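Local coordinates for Ras-3 from Cryphonectria parasitica (Cryphonectria parasitica, PDB 4KU4), which is a small P-loop protein of the Ras family, modelled here with guanosine-5'-diphosphate and magnesium, at residues A[77-80]-A[81-85]; A[96-99]-A[100-103]. All coordinates share one frame; numbering follows the deposited sequence.

Contact 1. Residues A[77-80]-A[81-85]; sequences ALRE and QWIRQ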
loop_
_atom_site.group_PDB
_atom_site.type_symbol
_atom_site.label_atom_id
_atom_site.label_comp_id
_atom_site.label_asym_id
_atom_site.label_seq_id
_atom_site.Cartn_x
_atom_site.Cartn_y
_atom_site.Cartn_z
ATOM N N ALA A 77 -11.219 -15.174 -3.040
ATOM C CA ALA A 77 -10.762 -16.058 -1.971
ATOM C C ALA A 77 -9.258 -15.940 -1.734
ATOM O O ALA A 77 -8.805 -15.916 -0.590
ATOM C CB ALA A 77 -11.144 -17.511 -2.270
ATOM N N LEU A 78 -8.483 -15.872 -2.814
ATOM C CA LEU A 78 -7.036 -15.701 -2.676
ATOM C C LEU A 78 -6.725 -14.364 -1.998
ATOM O O LEU A 78 -5.834 -14.277 -1.157
ATOM C CB LEU A 78 -6.332 -15.803 -4.033
ATOM C CG LEU A 78 -4.796 -15.730 -4.059
ATOM C CD1 LEU A 78 -4.185 -16.787 -3.156
ATOM C CD2 LEU A 78 -4.256 -15.868 -5.482
ATOM N N ARG A 79 -7.473 -13.322 -2.344
ATOM C CA ARG A 79 -7.263 -12.027 -1.711
ATOM C C ARG A 79 -7.417 -12.153 -0.198
ATOM O O ARG A 79 -6.689 -11.522 0.560
ATOM C CB ARG A 79 -8.220 -10.976 -2.269
ATOM C CG ARG A 79 -7.887 -9.565 -1.849
ATOM C CD ARG A 79 -8.709 -8.566 -2.636
ATOM N NE ARG A 79 -8.863 -8.958 -4.035
ATOM C CZ ARG A 79 -10.008 -9.371 -4.573
ATOM N NH1 ARG A 79 -10.065 -9.716 -5.857
ATOM N NH2 ARG A 79 -11.100 -9.442 -3.832
ATOM N N GLU A 80 -8.357 -12.989 0.237
ATOM C CA GLU A 80 -8.580 -13.204 1.663
ATOM C C GLU A 80 -7.375 -13.847 2.358
ATOM O O GLU A 80 -7.109 -13.577 3.525
ATOM C CB GLU A 80 -9.843 -14.035 1.908
ATOM C CG GLU A 80 -10.833 -13.360 2.846
ATOM C CD GLU A 80 -11.663 -14.355 3.640
ATOM O OE1 GLU A 80 -12.252 -15.265 3.021
ATOM O OE2 GLU A 80 -11.729 -14.225 4.882
ATOM N N GLN A 81 -6.641 -14.698 1.651
ATOM C CA GLN A 81 -5.436 -15.279 2.245
ATOM C C GLN A 81 -4.372 -14.192 2.387
ATOM O O GLN A 81 -3.722 -14.082 3.423
ATOM C CB GLN A 81 -4.900 -16.441 1.406
ATOM C CG GLN A 81 -4.024 -17.412 2.188
ATOM C CD GLN A 81 -4.147 -18.840 1.667
ATOM O OE1 GLN A 81 -3.858 -19.110 0.503
ATOM N NE2 GLN A 81 -4.586 -19.756 2.526
ATOM N N TRP A 82 -4.220 -13.386 1.345
ATOM C CA TRP A 82 -3.269 -12.281 1.376
ATOM C C TRP A 82 -3.520 -11.406 2.610
ATOM O O TRP A 82 -2.582 -10.931 3.263
ATOM C CB TRP A 82 -3.386 -11.436 0.105
ATOM C CG TRP A 82 -3.090 -12.147 -1.203
ATOM C CD1 TRP A 82 -2.321 -13.257 -1.387
ATOM C CD2 TRP A 82 -3.546 -11.753 -2.507
ATOM N NE1 TRP A 82 -2.276 -13.584 -2.727
ATOM C CE2 TRP A 82 -3.017 -12.672 -3.433
ATOM C CE3 TRP A 82 -4.346 -10.708 -2.977
ATOM C CZ2 TRP A 82 -3.270 -12.582 -4.804
ATOM C CZ3 TRP A 82 -4.594 -10.618 -4.337
ATOM C CH2 TRP A 82 -4.058 -11.548 -5.235
ATOM N N ILE A 83 -4.788 -11.199 2.941
ATOM C CA ILE A 83 -5.150 -10.331 4.059
ATOM C C ILE A 83 -4.880 -10.961 5.427
ATOM O O ILE A 83 -4.407 -10.292 6.347
ATOM C CB ILE A 83 -6.633 -9.868 3.950
ATOM C CG1 ILE A 83 -6.818 -9.032 2.679
ATOM C CG2 ILE A 83 -7.053 -9.075 5.172
ATOM C CD1 ILE A 83 -8.269 -8.743 2.315
ATOM N N ARG A 84 -5.180 -12.250 5.565
ATOM C CA ARG A 84 -4.940 -12.947 6.821
ATOM C C ARG A 84 -3.458 -12.967 7.169
ATOM O O ARG A 84 -3.090 -12.876 8.339
ATOM C CB ARG A 84 -5.473 -14.387 6.752
ATOM C CG ARG A 84 -6.964 -14.481 6.493
ATOM C CD ARG A 84 -7.416 -15.932 6.307
ATOM N NE ARG A 84 -8.155 -16.437 7.462
ATOM C CZ ARG A 84 -7.862 -17.564 8.099
ATOM N NH1 ARG A 84 -6.843 -18.309 7.693
ATOM N NH2 ARG A 84 -8.589 -17.950 9.137
ATOM N N GLN A 85 -2.609 -13.057 6.150
ATOM C CA GLN A 85 -1.178 -13.271 6.374
ATOM C C GLN A 85 -0.347 -11.989 6.414
ATOM O O GLN A 85 0.879 -12.049 6.429
ATOM C CB GLN A 85 -0.615 -14.236 5.333
ATOM C CG GLN A 85 -1.192 -15.638 5.463
ATOM C CD GLN A 85 -0.932 -16.511 4.246
ATOM O OE1 GLN A 85 -1.394 -17.652 4.187
ATOM N NE2 GLN A 85 -0.198 -15.981 3.269
#
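W82 N bonds L78 O at 3.1 Å and nearly straight (168°), setting the spacing along helix 77-84; I83 N follows to R79 O and R84 N to E80 O, while Q81 N makes weak bonds to the carbonyls of A77 and L78. With CG anti to the carbonyl carbon (chi1 -61°), the W82 indole lies over the preceding turn, one face against the L78 carbonyl and the R79 backbone; R79 CA is 3.4 Å from W82 CE3. L78 swings its CG anti to the backbone N (chi1 -176°), bringing CD2 to 3.5 Å from W82 CZ2 and CG to 3.6 Å from W82 NE1. The aliphatic start of R79 meets the CE3 side of the six-membered ring, CG lying 3.9 Å from W82 CE3, while L78 lies along the NE1-CZ2 side. I83 tucks CG1 3.3 Å from R79 O, and its side chain touches T114 of helix 98-118. E80 and R84 hold opposite charges, but E80 OE2 and R84 NE stay 4.9 Å apart, too far for a direct pair. The indole is held by aliphatic carbons of L78 and R79 and by backbone, leaving the R79 guanidinium to form a salt bridge with E110 on helix 98-118.

Contact 2. Residues A[96-99]-A[100-103]; sequences TRRS and SFEA
S100 OG reaches back to R97 O at 2.7 Å, approaching in the carbonyl plane, while S100 N bonds the same oxygen from well above that plane. F101 N adds a weak third bond to R97 O, so the carbonyl at the N-cap position is gripped mainly by one serine. A chi1 of 75° sets S100 OG between its backbone N and carbonyl carbon, pointing back to the N-cap carbonyl; D94 N also bonds this hydroxyl. Over the same residue folds the R97 guanidinium, one face resting on S100 CB with R97 NH2 3.7 Å away. R97 NH1 makes a weak bond to S99 OG (2.8 Å, 119°) and a long, weak ion pair with E22. One turn on, E102 N bonds R98 O at 3.1 Å and A103 N bonds S99 O. E102 OE1 comes to 3.7 Å from R98 CG; a water joins the charged ends, accepting from R98 NH1 and donating to E102 OE1. Further out, E159 forms a salt bridge with R98, E154 bonds R98 N, and F101 packs on F93 and L163. This is the start of a helix following a central parallel strand, as in the strand-loop-helix units of the Ras fold.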
loop_
_atom_site.group_PDB
_atom_site.type_symbol
_atom_site.label_atom_id
_atom_site.label_comp_id
_atom_site.label_asym_id
_atom_site.label_seq_id
_atom_site.Cartn_x
_atom_site.Cartn_y
_atom_site.Cartn_z
ATOM N N THR A 96 -5.320 8.400 -12.659
ATOM C CA THR A 96 -5.854 8.613 -13.994
ATOM C C THR A 96 -7.015 7.697 -14.352
ATOM O O THR A 96 -7.520 7.780 -15.467
ATOM C CB THR A 96 -4.783 8.443 -15.103
ATOM O OG1 THR A 96 -4.499 7.048 -15.295
ATOM C CG2 THR A 96 -3.513 9.209 -14.783
ATOM N N ARG A 97 -7.426 6.820 -13.431
ATOM C CA ARG A 97 -8.487 5.843 -13.699
ATOM C C ARG A 97 -9.478 5.740 -12.547
ATOM O O ARG A 97 -9.242 5.049 -11.549
ATOM C CB ARG A 97 -7.914 4.452 -13.972
ATOM C CG ARG A 97 -7.479 4.192 -15.397
ATOM C CD ARG A 97 -7.724 2.720 -15.750
ATOM N NE ARG A 97 -7.020 1.779 -14.871
ATOM C CZ ARG A 97 -7.611 0.916 -14.041
ATOM N NH1 ARG A 97 -8.937 0.858 -13.950
ATOM N NH2 ARG A 97 -6.872 0.098 -13.300
ATOM N N ARG A 98 -10.613 6.399 -12.701
ATOM C CA ARG A 98 -11.576 6.458 -11.617
ATOM C C ARG A 98 -12.090 5.074 -11.204
ATOM O O ARG A 98 -12.387 4.853 -10.041
ATOM C CB ARG A 98 -12.731 7.379 -11.997
ATOM C CG ARG A 98 -13.888 7.305 -11.042
ATOM C CD ARG A 98 -14.831 8.448 -11.275
ATOM N NE ARG A 98 -14.187 9.729 -11.028
ATOM C CZ ARG A 98 -14.083 10.271 -9.827
ATOM N NH1 ARG A 98 -14.575 9.630 -8.773
ATOM N NH2 ARG A 98 -13.485 11.447 -9.680
ATOM N N SER A 99 -12.195 4.140 -12.146
ATOM C CA SER A 99 -12.623 2.792 -11.792
ATOM C C SER A 99 -11.702 2.162 -10.745
ATOM O O SER A 99 -12.164 1.441 -9.880
ATOM C CB SER A 99 -12.705 1.893 -13.033
ATOM O OG SER A 99 -11.530 1.987 -13.809
ATOM N N SER A 100 -10.400 2.425 -10.840
ATOM C CA SER A 100 -9.433 1.858 -9.896
ATOM C C SER A 100 -9.631 2.435 -8.495
ATOM O O SER A 100 -9.391 1.768 -7.486
ATOM C CB SER A 100 -7.986 2.082 -10.364
ATOM O OG SER A 100 -7.595 3.431 -10.160
ATOM N N PHE A 101 -10.082 3.678 -8.445
ATOM C CA PHE A 101 -10.320 4.352 -7.172
ATOM C C PHE A 101 -11.538 3.721 -6.521
ATOM O O PHE A 101 -11.592 3.533 -5.308
ATOM C CB PHE A 101 -10.502 5.853 -7.436
ATOM C CG PHE A 101 -10.825 6.674 -6.228
ATOM C CD1 PHE A 101 -9.959 6.726 -5.144
ATOM C CD2 PHE A 101 -11.978 7.438 -6.196
ATOM C CE1 PHE A 101 -10.245 7.520 -4.033
ATOM C CE2 PHE A 101 -12.275 8.221 -5.096
ATOM C CZ PHE A 101 -11.399 8.273 -4.016
ATOM N N GLU A 102 -12.514 3.365 -7.339
ATOM C CA GLU A 102 -13.713 2.730 -6.817
ATOM C C GLU A 102 -13.386 1.339 -6.279
ATOM O O GLU A 102 -13.859 0.955 -5.217
ATOM C CB GLU A 102 -14.791 2.656 -7.895
ATOM C CG GLU A 102 -15.268 4.011 -8.332
ATOM C CD GLU A 102 -16.039 3.984 -9.631
ATOM O OE1 GLU A 102 -16.602 5.041 -9.996
ATOM O OE2 GLU A 102 -16.067 2.919 -10.283
ATOM N N ALA A 103 -12.561 0.586 -6.998
ATOM C CA ALA A 103 -12.137 -0.721 -6.491
ATOM C C ALA A 103 -11.356 -0.614 -5.188
ATOM O O ALA A 103 -11.532 -1.411 -4.279
ATOM C CB ALA A 103 -11.321 -1.467 -7.521
HETATM O O HOH W 1 -16.206 7.238 -8.230
#

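In the fold
From the N terminus, the chain runs through strands 15-20, 50-57 and 60-67 before reaching contact 1 on helix 77-84; strand 88-94 then runs parallel to strand 15-20 in the sheet and leads to contact 2 at the start of helix 98-118. The contacts lie in series, neither nested nor crossed, and neither closes a long loop: contact 1 joins neighbouring turns of one helix, contact 2 an N-cap to the first turn after it. The centres of contacts 1 and 2 are about 22 Å apart. Helix 98-118 connects them: its first turn forms contact 2, and residues further along it receive R79, E80, I83 and R84. Contact 1 also abuts strand 15-20, whereas contact 2 borders helix 157-167.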